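Local coordinates for inactive dihydroorotase-like domain (Chaetomium thermophilum, PDB 5NNL), which has the barrel fold of the dihydroorotase-like branch of the amidohydrolase superfamily but is an inactive member of it, with no activity assigned, at residues A14-L19 with E25-V30; I100-L105 with A138-L143; L221-A226 with K231-T236. All blocks are in the same frame, centred on the assembly; numbering follows the deposited sequence. Where two conformers were deposited one is given.

Contact 1 (A14-L19 with E25-V30)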
ATOM      1  N   ALA A  14      -1.927  -1.477  -3.037  1.00 28.00           N
ATOM      2  CA  ALA A  14      -1.815  -2.692  -3.829  1.00 29.18           C
ATOM      3  C   ALA A  14      -1.664  -2.299  -5.291  1.00 32.97           C
ATOM      4  O   ALA A  14      -2.562  -1.670  -5.864  1.00 32.10           O
ATOM      5  CB  ALA A  14      -3.032  -3.595  -3.631  1.00 30.86           C
ATOM      6  N   PHE A  15      -0.538  -2.668  -5.889  1.00 30.74           N
ATOM      7  CA  PHE A  15      -0.253  -2.291  -7.264  1.00 34.12           C
ATOM      8  C   PHE A  15      -0.909  -3.274  -8.227  1.00 37.95           C
ATOM      9  O   PHE A  15      -0.785  -4.493  -8.065  1.00 36.31           O
ATOM     10  CB  PHE A  15       1.256  -2.244  -7.493  1.00 35.47           C
ATOM     11  CG  PHE A  15       1.650  -1.737  -8.850  1.00 36.10           C
ATOM     12  CD1 PHE A  15       1.459  -0.407  -9.195  1.00 34.78           C
ATOM     13  CD2 PHE A  15       2.225  -2.588  -9.777  1.00 37.75           C
ATOM     14  CE1 PHE A  15       1.828   0.060 -10.445  1.00 36.32           C
ATOM     15  CE2 PHE A  15       2.595  -2.130 -11.025  1.00 38.67           C
ATOM     16  CZ  PHE A  15       2.397  -0.804 -11.359  1.00 37.99           C
ATOM     17  N   VAL A  16      -1.604  -2.741  -9.227  1.00 38.33           N
ATOM     18  CA  VAL A  16      -2.312  -3.558 -10.209  1.00 37.27           C
ATOM     19  C   VAL A  16      -1.866  -3.125 -11.601  1.00 37.76           C
ATOM     20  O   VAL A  16      -2.364  -2.118 -12.123  1.00 38.44           O
ATOM     21  CB  VAL A  16      -3.836  -3.441 -10.040  1.00 39.44           C
ATOM     22  CG1 VAL A  16      -4.562  -4.314 -11.066  1.00 39.76           C
ATOM     23  CG2 VAL A  16      -4.241  -3.838  -8.623  1.00 36.38           C
ATOM     24  N   PRO A  17      -0.931  -3.847 -12.228  1.00 36.46           N
ATOM     25  CA  PRO A  17      -0.443  -3.432 -13.556  1.00 38.55           C
ATOM     26  C   PRO A  17      -1.539  -3.133 -14.567  1.00 41.12           C
ATOM     27  O   PRO A  17      -1.539  -2.050 -15.164  1.00 41.31           O
ATOM     28  CB  PRO A  17       0.422  -4.626 -13.979  1.00 39.31           C
ATOM     29  CG  PRO A  17       0.938  -5.177 -12.705  1.00 39.82           C
ATOM     30  CD  PRO A  17      -0.151  -4.967 -11.679  1.00 40.09           C
ATOM     31  N   GLY A  18      -2.469  -4.061 -14.785  1.00 42.24           N
ATOM     32  CA  GLY A  18      -3.516  -3.864 -15.771  1.00 42.88           C
ATOM     33  C   GLY A  18      -4.797  -3.320 -15.177  1.00 42.96           C
ATOM     34  O   GLY A  18      -5.896  -3.706 -15.586  1.00 42.86           O
ATOM     35  N   LEU A  19      -4.665  -2.408 -14.211  1.00 38.86           N
ATOM     36  CA  LEU A  19      -5.840  -1.845 -13.553  1.00 41.38           C
ATOM     37  C   LEU A  19      -6.789  -1.201 -14.558  1.00 43.34           C
ATOM     38  O   LEU A  19      -8.009  -1.398 -14.488  1.00 44.38           O
ATOM     39  CB  LEU A  19      -5.409  -0.820 -12.504  1.00 38.60           C
ATOM     40  CG  LEU A  19      -6.536  -0.111 -11.750  1.00 40.61           C
ATOM     41  CD1 LEU A  19      -7.352  -1.107 -10.941  1.00 35.53           C
ATOM     42  CD2 LEU A  19      -5.971   0.978 -10.856  1.00 39.49           C
ATOM     43  N   GLU A  25      -7.474  -9.407 -16.034  1.00 46.59           N
ATOM     44  CA  GLU A  25      -7.612 -10.241 -14.848  0.57 47.72           C
ATOM     45  C   GLU A  25      -6.754  -9.760 -13.685  1.00 44.29           C
ATOM     46  O   GLU A  25      -6.858 -10.322 -12.590  1.00 43.16           O
ATOM     47  CB  GLU A  25      -7.244 -11.688 -15.192  0.57 47.10           C
ATOM     48  CG  GLU A  25      -8.266 -12.731 -14.747  0.57 48.35           C
ATOM     49  CD  GLU A  25      -8.212 -13.994 -15.591  0.57 48.61           C
ATOM     50  OE1 GLU A  25      -7.761 -13.917 -16.753  0.57 49.62           O
ATOM     51  OE2 GLU A  25      -8.619 -15.066 -15.092  0.57 46.68           O
ATOM     52  N   ASP A  26      -5.922  -8.734 -13.896  1.00 43.98           N
ATOM     53  CA  ASP A  26      -4.948  -8.316 -12.891  1.00 42.95           C
ATOM     54  C   ASP A  26      -5.600  -8.020 -11.544  1.00 39.61           C
ATOM     55  O   ASP A  26      -5.159  -8.528 -10.508  1.00 41.88           O
ATOM     56  CB  ASP A  26      -4.182  -7.089 -13.391  1.00 43.52           C
ATOM     57  CG  ASP A  26      -3.168  -7.426 -14.472  1.00 44.21           C
ATOM     58  OD1 ASP A  26      -3.140  -8.588 -14.931  1.00 44.71           O
ATOM     59  OD2 ASP A  26      -2.392  -6.522 -14.855  1.00 45.28           O
ATOM     60  N   LEU A  27      -6.635  -7.178 -11.531  1.00 37.54           N
ATOM     61  CA  LEU A  27      -7.255  -6.805 -10.263  1.00 38.80           C
ATOM     62  C   LEU A  27      -7.726  -8.039  -9.502  1.00 43.04           C
ATOM     63  O   LEU A  27      -7.423  -8.204  -8.314  1.00 37.05           O
ATOM     64  CB  LEU A  27      -8.415  -5.836 -10.498  1.00 37.73           C
ATOM     65  CG  LEU A  27      -9.187  -5.421  -9.238  1.00 40.63           C
ATOM     66  CD1 LEU A  27      -8.257  -4.875  -8.162  1.00 39.56           C
ATOM     67  CD2 LEU A  27     -10.248  -4.394  -9.579  1.00 43.95           C
ATOM     68  N   GLN A  28      -8.470  -8.924 -10.174  1.00 42.98           N
ATOM     69  CA  GLN A  28      -8.921 -10.156  -9.530  1.00 41.03           C
ATOM     70  C   GLN A  28      -7.752 -10.923  -8.928  1.00 40.03           C
ATOM     71  O   GLN A  28      -7.774 -11.290  -7.748  1.00 37.70           O
ATOM     72  CB  GLN A  28      -9.660 -11.048 -10.530  1.00 42.62           C
ATOM     73  CG  GLN A  28      -9.840 -12.492 -10.033  1.00 45.03           C
ATOM     74  CD  GLN A  28     -10.742 -13.324 -10.921  1.00 43.68           C
ATOM     75  OE1 GLN A  28     -10.277 -14.216 -11.631  1.00 44.13           O
ATOM     76  NE2 GLN A  28     -12.041 -13.049 -10.871  1.00 43.95           N
ATOM     77  N   ARG A  29      -6.723 -11.186  -9.734  1.00 40.81           N
ATOM     78  CA  ARG A  29      -5.618 -12.012  -9.263  0.52 44.63           C
ATOM     79  C   ARG A  29      -4.913 -11.369  -8.075  1.00 42.32           C
ATOM     80  O   ARG A  29      -4.464 -12.069  -7.160  1.00 41.11           O
ATOM     81  CB  ARG A  29      -4.629 -12.279 -10.396  0.52 47.21           C
ATOM     82  CG  ARG A  29      -3.411 -13.062  -9.943  0.52 51.56           C
ATOM     83  CD  ARG A  29      -2.890 -13.984 -11.026  0.52 54.82           C
ATOM     84  NE  ARG A  29      -1.521 -14.412 -10.754  0.52 58.94           N
ATOM     85  CZ  ARG A  29      -0.712 -14.958 -11.656  0.52 62.82           C
ATOM     86  NH1 ARG A  29      -1.124 -15.141 -12.903  0.52 67.02           N
ATOM     87  NH2 ARG A  29       0.518 -15.317 -11.312  0.52 61.02           N
ATOM     88  N   VAL A  30      -4.808 -10.038  -8.064  1.00 38.99           N
ATOM     89  CA  VAL A  30      -4.192  -9.362  -6.926  1.00 38.49           C
ATOM     90  C   VAL A  30      -5.011  -9.599  -5.665  1.00 34.15           C
ATOM     91  O   VAL A  30      -4.459  -9.783  -4.575  1.00 30.62           O
ATOM     92  CB  VAL A  30      -4.018  -7.859  -7.219  1.00 37.47           C
ATOM     93  CG1 VAL A  30      -3.634  -7.086  -5.953  1.00 35.10           C
ATOM     94  CG2 VAL A  30      -2.957  -7.663  -8.280  1.00 38.90           C
TER
HETATM   95  O   HOH W   1      -7.679  -5.565 -13.856  1.00 43.55           O
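G18 and D26 face each other with their CA atoms 5.5 Å apart, and V16 lies opposite L27. Residues V16 to L19 form a type I beta turn in the loop after strand 13-14, and this turn sits against helix 26-37, near D26 and L27. The chain is thereby close enough for a backbone-to-carboxylate bond: G18 N donates to OD2 of D26 over 2.5 Å, very short and clearly bent (128° at the hydrogen), so its exact length is doubtful. The same OD2 of D26 lies 3.0 Å from CA of G18, an approach that suits a residue without a side chain. Beside it, a water accepts from L27 N (3.0 Å) and donates to G18 O (3.1 Å), giving the L27 amide a partner. Next to this polar pair, V16 divides its branches. V16 CG1, anti to the backbone N (chi1 -179°), lies 3.6 Å from CB of D26, while V16 CG2 meets CG2 of V30 at 4.0 Å and CD1 of L27 at 4.2 Å. I44 of strand 39-44 touches V16, L19 and L27. The chemistry is thus two-sided: the apolar branches of V16, L27 and V30 close the buried side, and the G18-D26 bond and the water hold the polar one.

Contact 2 (I100-L105 with A138-L143)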
ATOM      1  N   ILE A 100      -1.993  12.228  -4.974  1.00 34.73           N
ATOM      2  CA  ILE A 100      -1.356  13.398  -5.579  1.00 33.80           C
ATOM      3  C   ILE A 100       0.119  13.098  -5.770  1.00 36.00           C
ATOM      4  O   ILE A 100       0.926  13.264  -4.852  1.00 32.46           O
ATOM      5  CB  ILE A 100      -1.553  14.658  -4.717  1.00 34.10           C
ATOM      6  CG1 ILE A 100      -3.042  14.912  -4.478  1.00 32.66           C
ATOM      7  CG2 ILE A 100      -0.908  15.855  -5.411  1.00 34.91           C
ATOM      8  CD1 ILE A 100      -3.338  16.123  -3.618  1.00 37.17           C
ATOM      9  N   PRO A 101       0.527  12.664  -6.961  1.00 36.71           N
ATOM     10  CA  PRO A 101       1.948  12.642  -7.296  1.00 37.62           C
ATOM     11  C   PRO A 101       2.358  13.946  -7.959  1.00 41.15           C
ATOM     12  O   PRO A 101       1.569  14.608  -8.634  1.00 41.61           O
ATOM     13  CB  PRO A 101       2.042  11.465  -8.273  1.00 40.88           C
ATOM     14  CG  PRO A 101       0.719  11.547  -9.034  1.00 42.34           C
ATOM     15  CD  PRO A 101      -0.299  12.161  -8.077  1.00 39.13           C
ATOM     16  N   PHE A 102       3.618  14.322  -7.756  1.00 41.11           N
ATOM     17  CA  PHE A 102       4.106  15.582  -8.303  1.00 39.93           C
ATOM     18  C   PHE A 102       4.713  15.444  -9.695  1.00 44.10           C
ATOM     19  O   PHE A 102       4.944  16.465 -10.355  1.00 44.18           O
ATOM     20  CB  PHE A 102       5.129  16.204  -7.354  1.00 38.02           C
ATOM     21  CG  PHE A 102       4.515  17.063  -6.289  1.00 34.03           C
ATOM     22  CD1 PHE A 102       4.607  18.441  -6.359  1.00 35.97           C
ATOM     23  CD2 PHE A 102       3.837  16.495  -5.224  1.00 36.60           C
ATOM     24  CE1 PHE A 102       4.046  19.237  -5.385  1.00 34.81           C
ATOM     25  CE2 PHE A 102       3.271  17.285  -4.244  1.00 34.42           C
ATOM     26  CZ  PHE A 102       3.376  18.660  -4.324  1.00 35.41           C
ATOM     27  N   ASN A 103       4.967  14.222 -10.162  1.00 42.79           N
ATOM     28  CA  ASN A 103       5.460  14.015 -11.519  1.00 47.96           C
ATOM     29  C   ASN A 103       4.353  14.089 -12.564  1.00 51.03           C
ATOM     30  O   ASN A 103       4.655  14.182 -13.758  1.00 54.62           O
ATOM     31  CB  ASN A 103       6.183  12.663 -11.617  1.00 48.00           C
ATOM     32  CG  ASN A 103       5.288  11.493 -11.246  1.00 50.49           C
ATOM     33  OD1 ASN A 103       4.212  11.680 -10.684  1.00 50.77           O
ATOM     34  ND2 ASN A 103       5.734  10.278 -11.551  1.00 53.49           N
ATOM     35  N   HIS A 104       3.085  14.052 -12.148  1.00 52.35           N
ATOM     36  CA  HIS A 104       1.962  14.207 -13.066  1.00 55.63           C
ATOM     37  C   HIS A 104       1.661  15.663 -13.397  1.00 56.74           C
ATOM     38  O   HIS A 104       0.830  15.920 -14.275  1.00 55.43           O
ATOM     39  CB  HIS A 104       0.693  13.575 -12.480  1.00 53.52           C
ATOM     40  CG  HIS A 104       0.595  12.095 -12.686  1.00 54.88           C
ATOM     41  ND1 HIS A 104       1.598  11.221 -12.326  1.00 57.83           N
ATOM     42  CD2 HIS A 104      -0.397  11.334 -13.207  1.00 57.70           C
ATOM     43  CE1 HIS A 104       1.231   9.987 -12.622  1.00 56.11           C
ATOM     44  NE2 HIS A 104       0.025  10.028 -13.157  1.00 56.83           N
ATOM     45  N   LEU A 105       2.304  16.611 -12.725  1.00 53.29           N
ATOM     46  CA  LEU A 105       1.879  18.000 -12.755  1.00 51.67           C
ATOM     47  C   LEU A 105       2.652  18.795 -13.800  1.00 53.97           C
ATOM     48  O   LEU A 105       3.760  18.433 -14.208  1.00 57.47           O
ATOM     49  CB  LEU A 105       2.044  18.630 -11.370  1.00 45.97           C
ATOM     50  CG  LEU A 105       1.358  17.848 -10.245  1.00 48.09           C
ATOM     51  CD1 LEU A 105       1.450  18.597  -8.927  1.00 41.98           C
ATOM     52  CD2 LEU A 105      -0.093  17.553 -10.580  1.00 45.08           C
ATOM     53  N   ALA A 138       7.361  19.155   1.478  1.00 29.93           N
ATOM     54  CA  ALA A 138       7.123  20.320   2.322  1.00 30.56           C
ATOM     55  C   ALA A 138       6.009  21.195   1.760  1.00 27.60           C
ATOM     56  O   ALA A 138       5.269  21.821   2.525  1.00 29.82           O
ATOM     57  CB  ALA A 138       8.415  21.125   2.481  1.00 31.19           C
ATOM     58  N   SER A 139       5.857  21.233   0.433  1.00 28.67           N
ATOM     59  CA  SER A 139       4.822  22.063  -0.182  1.00 31.34           C
ATOM     60  C   SER A 139       3.426  21.535   0.128  1.00 35.42           C
ATOM     61  O   SER A 139       2.518  22.306   0.462  1.00 35.02           O
ATOM     62  CB  SER A 139       5.029  22.129  -1.692  1.00 32.42           C
ATOM     63  OG  SER A 139       6.281  22.705  -2.008  1.00 31.99           O
ATOM     64  N   ILE A 140       3.227  20.225  -0.006  1.00 34.07           N
ATOM     65  CA  ILE A 140       1.908  19.665   0.260  1.00 31.22           C
ATOM     66  C   ILE A 140       1.635  19.609   1.762  1.00 34.66           C
ATOM     67  O   ILE A 140       0.478  19.691   2.188  1.00 35.70           O
ATOM     68  CB  ILE A 140       1.778  18.286  -0.413  1.00 31.87           C
ATOM     69  CG1 ILE A 140       0.316  17.832  -0.429  1.00 34.98           C
ATOM     70  CG2 ILE A 140       2.659  17.250   0.274  1.00 32.64           C
ATOM     71  CD1 ILE A 140       0.035  16.740  -1.436  1.00 30.75           C
ATOM     72  N   LEU A 141       2.678  19.498   2.588  1.00 32.89           N
ATOM     73  CA  LEU A 141       2.485  19.574   4.033  1.00 32.96           C
ATOM     74  C   LEU A 141       2.055  20.973   4.462  1.00 35.04           C
ATOM     75  O   LEU A 141       1.282  21.125   5.416  1.00 33.43           O
ATOM     76  CB  LEU A 141       3.767  19.168   4.764  1.00 32.22           C
ATOM     77  CG  LEU A 141       4.190  17.696   4.709  1.00 29.86           C
ATOM     78  CD1 LEU A 141       5.447  17.480   5.543  1.00 32.45           C
ATOM     79  CD2 LEU A 141       3.074  16.773   5.181  1.00 37.68           C
ATOM     80  N   LEU A 142       2.561  22.009   3.789  1.00 35.24           N
ATOM     81  CA  LEU A 142       2.102  23.363   4.084  1.00 34.31           C
ATOM     82  C   LEU A 142       0.616  23.508   3.780  1.00 34.53           C
ATOM     83  O   LEU A 142      -0.141  24.076   4.575  1.00 33.62           O
ATOM     84  CB  LEU A 142       2.912  24.380   3.280  1.00 32.04           C
ATOM     85  CG  LEU A 142       2.480  25.837   3.473  1.00 31.05           C
ATOM     86  CD1 LEU A 142       2.697  26.282   4.914  1.00 32.01           C
ATOM     87  CD2 LEU A 142       3.215  26.751   2.511  1.00 35.14           C
ATOM     88  N   LEU A 143       0.182  22.996   2.628  1.00 31.36           N
ATOM     89  CA  LEU A 143      -1.220  23.114   2.243  1.00 36.72           C
ATOM     90  C   LEU A 143      -2.122  22.379   3.227  1.00 39.59           C
ATOM     91  O   LEU A 143      -3.160  22.905   3.642  1.00 41.57           O
ATOM     92  CB  LEU A 143      -1.411  22.588   0.820  1.00 35.58           C
ATOM     93  CG  LEU A 143      -0.699  23.411  -0.258  1.00 34.07           C
ATOM     94  CD1 LEU A 143      -0.814  22.763  -1.627  1.00 33.55           C
ATOM     95  CD2 LEU A 143      -1.239  24.828  -0.309  1.00 40.25           C
TER
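I140 gives up the most surface here and faces two partners, F102 and I100, with different parts of its side chain. CB of I140 lies 4.2 Å from CE2 of F102, at the edge of the ring and near the ring plane, so the helix is met by the rim of the phenyl group. The longer branch goes on past the ring. A chi1 of -167° extends CG1 of I140 away from its own backbone N, and CD1 of I140 then rests obliquely against the branched side chain of I100, touching its CD1 at 4.1 Å and its CG2 and CB at 4.2 Å each. This bridges backbones whose CA atoms, in I100 and I140, are 9.2 Å apart; a long branched aliphatic chain suits each position. All three residues are buried, and the contact rests on dispersion and the exclusion of water. I100 is also anchored by its backbone, paired with I129, and its O accepts from OG1 of T130, which touches I140 in turn. A132 lies against F102. The end of strand 98-100 and the start of its following loop pack through I100 and F102 against helix 134-146, which follows the neighbouring parallel strand 128-130, in the manner of a beta/alpha barrel, where outer helices pack on the strand layer.

Contact 3 (L221-A226 with K231-T236)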
ATOM      1  N   LEU A 221       6.849  -0.760  -4.975  1.00 33.72           N
ATOM      2  CA  LEU A 221       8.278  -1.043  -4.896  1.00 30.82           C
ATOM      3  C   LEU A 221       8.616  -2.472  -5.292  1.00 31.95           C
ATOM      4  O   LEU A 221       9.601  -2.659  -6.030  1.00 34.56           O
ATOM      5  CB  LEU A 221       8.787  -0.733  -3.481  1.00 33.85           C
ATOM      6  CG  LEU A 221      10.246  -1.089  -3.187  1.00 31.91           C
ATOM      7  CD1 LEU A 221      11.191  -0.438  -4.198  1.00 37.81           C
ATOM      8  CD2 LEU A 221      10.613  -0.667  -1.770  1.00 32.54           C
ATOM      9  N   PRO A 222       7.892  -3.504  -4.852  1.00 33.31           N
ATOM     10  CA  PRO A 222       8.210  -4.857  -5.338  1.00 33.29           C
ATOM     11  C   PRO A 222       8.148  -4.960  -6.846  1.00 34.63           C
ATOM     12  O   PRO A 222       9.031  -5.567  -7.465  1.00 36.18           O
ATOM     13  CB  PRO A 222       7.144  -5.734  -4.664  1.00 33.25           C
ATOM     14  CG  PRO A 222       6.707  -4.955  -3.469  1.00 33.80           C
ATOM     15  CD  PRO A 222       6.789  -3.514  -3.875  1.00 33.34           C
ATOM     16  N   TYR A 223       7.118  -4.375  -7.460  1.00 34.40           N
ATOM     17  CA  TYR A 223       7.000  -4.423  -8.912  1.00 40.73           C
ATOM     18  C   TYR A 223       8.097  -3.605  -9.579  1.00 41.05           C
ATOM     19  O   TYR A 223       8.708  -4.056 -10.556  1.00 41.95           O
ATOM     20  CB  TYR A 223       5.624  -3.923  -9.347  1.00 37.72           C
ATOM     21  CG  TYR A 223       5.418  -4.026 -10.841  1.00 46.28           C
ATOM     22  CD1 TYR A 223       4.879  -5.172 -11.405  1.00 46.31           C
ATOM     23  CD2 TYR A 223       5.785  -2.986 -11.691  1.00 47.44           C
ATOM     24  CE1 TYR A 223       4.699  -5.281 -12.767  1.00 51.83           C
ATOM     25  CE2 TYR A 223       5.609  -3.086 -13.059  1.00 50.63           C
ATOM     26  CZ  TYR A 223       5.065  -4.239 -13.588  1.00 51.17           C
ATOM     27  OH  TYR A 223       4.881  -4.364 -14.943  1.00 59.54           O
ATOM     28  N   GLN A 224       8.356  -2.397  -9.074  1.00 37.38           N
ATOM     29  CA  GLN A 224       9.405  -1.564  -9.654  1.00 42.50           C
ATOM     30  C   GLN A 224      10.755  -2.270  -9.610  1.00 41.17           C
ATOM     31  O   GLN A 224      11.530  -2.206 -10.572  1.00 41.01           O
ATOM     32  CB  GLN A 224       9.475  -0.225  -8.919  1.00 42.02           C
ATOM     33  CG  GLN A 224      10.622   0.665  -9.358  1.00 43.04           C
ATOM     34  CD  GLN A 224      10.531   2.053  -8.763  1.00 44.64           C
ATOM     35  OE1 GLN A 224       9.827   2.275  -7.779  1.00 42.43           O
ATOM     36  NE2 GLN A 224      11.239   2.998  -9.365  1.00 46.84           N
ATOM     37  N   LEU A 225      11.051  -2.956  -8.505  1.00 39.02           N
ATOM     38  CA  LEU A 225      12.316  -3.673  -8.381  1.00 39.66           C
ATOM     39  C   LEU A 225      12.409  -4.809  -9.393  1.00 44.02           C
ATOM     40  O   LEU A 225      13.416  -4.949 -10.096  1.00 46.31           O
ATOM     41  CB  LEU A 225      12.465  -4.210  -6.958  1.00 41.45           C
ATOM     42  CG  LEU A 225      13.733  -4.999  -6.623  1.00 42.38           C
ATOM     43  CD1 LEU A 225      14.939  -4.085  -6.526  1.00 44.49           C
ATOM     44  CD2 LEU A 225      13.537  -5.773  -5.327  1.00 45.71           C
ATOM     45  N   ALA A 226      11.373  -5.647  -9.467  1.00 43.00           N
ATOM     46  CA  ALA A 226      11.401  -6.773 -10.395  1.00 46.34           C
ATOM     47  C   ALA A 226      11.548  -6.297 -11.835  1.00 48.14           C
ATOM     48  O   ALA A 226      12.292  -6.894 -12.621  1.00 47.86           O
ATOM     49  CB  ALA A 226      10.133  -7.610 -10.239  1.00 45.99           C
ATOM     50  N   LYS A 231      12.775  -9.367 -14.529  1.00 58.63           N
ATOM     51  CA  LYS A 231      12.151 -10.649 -14.237  1.00 54.43           C
ATOM     52  C   LYS A 231      10.766 -10.652 -14.874  1.00 55.86           C
ATOM     53  O   LYS A 231      10.382  -9.710 -15.573  1.00 58.72           O
ATOM     54  CB  LYS A 231      12.073 -10.892 -12.726  1.00 53.92           C
ATOM     55  CG  LYS A 231      13.308 -10.463 -11.940  1.00 53.29           C
ATOM     56  CD  LYS A 231      14.440 -11.473 -12.034  1.00 54.03           C
ATOM     57  CE  LYS A 231      15.753 -10.858 -11.568  1.00 56.02           C
ATOM     58  NZ  LYS A 231      16.806 -11.875 -11.284  1.00 58.02           N
ATOM     59  N   GLU A 232      10.001 -11.712 -14.628  1.00 55.46           N
ATOM     60  CA  GLU A 232       8.655 -11.789 -15.176  0.54 53.12           C
ATOM     61  C   GLU A 232       7.782 -10.692 -14.583  1.00 55.47           C
ATOM     62  O   GLU A 232       7.861 -10.393 -13.387  1.00 57.34           O
ATOM     63  CB  GLU A 232       8.039 -13.158 -14.876  0.54 53.14           C
ATOM     64  CG  GLU A 232       8.824 -14.362 -15.399  0.54 53.71           C
ATOM     65  CD  GLU A 232       8.472 -15.653 -14.672  0.54 51.40           C
ATOM     66  OE1 GLU A 232       7.536 -15.638 -13.844  0.54 49.49           O
ATOM     67  OE2 GLU A 232       9.131 -16.684 -14.924  0.54 53.21           O
ATOM     68  N   ALA A 233       6.942 -10.094 -15.424  1.00 57.34           N
ATOM     69  CA  ALA A 233       5.984  -9.103 -14.958  1.00 55.06           C
ATOM     70  C   ALA A 233       4.860  -9.808 -14.214  1.00 55.71           C
ATOM     71  O   ALA A 233       3.695  -9.729 -14.624  1.00 56.87           O
ATOM     72  CB  ALA A 233       5.427  -8.293 -16.131  1.00 54.33           C
ATOM     73  N   ASP A 234       5.190 -10.511 -13.129  1.00 51.48           N
ATOM     74  CA  ASP A 234       4.169 -11.226 -12.379  1.00 52.78           C
ATOM     75  C   ASP A 234       3.407 -10.241 -11.507  1.00 49.08           C
ATOM     76  O   ASP A 234       4.002  -9.395 -10.831  1.00 49.81           O
ATOM     77  CB  ASP A 234       4.773 -12.344 -11.529  1.00 52.26           C
ATOM     78  CG  ASP A 234       3.848 -13.551 -11.418  1.00 55.76           C
ATOM     79  OD1 ASP A 234       2.998 -13.741 -12.316  1.00 59.59           O
ATOM     80  OD2 ASP A 234       3.959 -14.307 -10.429  1.00 58.69           O
ATOM     81  N   VAL A 235       2.079 -10.359 -11.530  1.00 48.07           N
ATOM     82  CA  VAL A 235       1.193  -9.371 -10.930  1.00 45.75           C
ATOM     83  C   VAL A 235       1.156  -9.438  -9.409  1.00 45.34           C
ATOM     84  O   VAL A 235       0.638  -8.511  -8.774  1.00 45.89           O
ATOM     85  CB  VAL A 235      -0.200  -9.564 -11.572  1.00 47.68           C
ATOM     86  CG1 VAL A 235      -1.328  -9.506 -10.553  1.00 46.59           C
ATOM     87  CG2 VAL A 235      -0.412  -8.530 -12.661  1.00 45.54           C
ATOM     88  N   THR A 236       1.724 -10.482  -8.803  1.00 45.10           N
ATOM     89  CA  THR A 236       1.617 -10.704  -7.366  1.00 44.14           C
ATOM     90  C   THR A 236       2.948 -10.541  -6.636  1.00 40.36           C
ATOM     91  O   THR A 236       3.076 -10.985  -5.491  1.00 40.59           O
ATOM     92  CB  THR A 236       1.047 -12.098  -7.097  1.00 41.57           C
ATOM     93  OG1 THR A 236       1.987 -13.088  -7.528  1.00 41.78           O
ATOM     94  CG2 THR A 236      -0.265 -12.305  -7.842  1.00 47.81           C
TER
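A226 O and K231 N are joined by a hydrogen bond of 3.2 Å, nearly straight at the hydrogen (163°), with the donor tilted 31° from the carbonyl plane. It spans five residues and gives a carbonyl near the end of helix 221-228 a partner from the chain that leaves it. K231 adds its own aliphatic part: CG of K231 lies 3.8 Å from the same A226 O, after which the chain bends at chi2 and carries the ammonium end away from the helix. A226 is buried, and it is its carbonyl that meets the returning chain; a small side chain is compatible with this.

One turn earlier, Y223 reaches across to the loop. Its chi1 of -177° swings the ring out towards the returning chain, and the Y223 OH lies 4.1 Å from CB of A233; a long aromatic side chain suits this place because it spans the gap from helix to loop. The O of D234 stands at the ring edge, near its plane, 4.4 Å from CD1 of Y223, a loose approach. A233 is the centre of an inverse gamma turn, closed by a weak bond from D234 N to E232 O.

Further out, the ring of F15 meets that of Y223 at an inclination, K49 also touches Y223, and R29, in one of its two conformers, forms a salt bridge from NH2 to D234 OD1. The arrangement is a helix end with its chain folded back alongside, placed after strand 215-217, the last of the eight parallel strands of the barrel.

In the fold
Contacts 1 and 3 are neighbours, their centres 12 Å apart, although one lies near the start of the chain and the other well past its middle. V235 joins them: CG1 of V235 is 3.3 Å from CG2 of V30, and CG2 of V235 is 3.5 Å from CG of D26. The chain after the first parallel strand thus packs against the chain after the eighth, as expected where a beta/alpha barrel closes on itself. Contact 2 joins the end of the fourth strand and the loop after it to the helix after the fifth, farther round the barrel; its centre is 26 Å from each of the others, with nearest atoms about 10 Å from contact 1 and about 9 Å from contact 3.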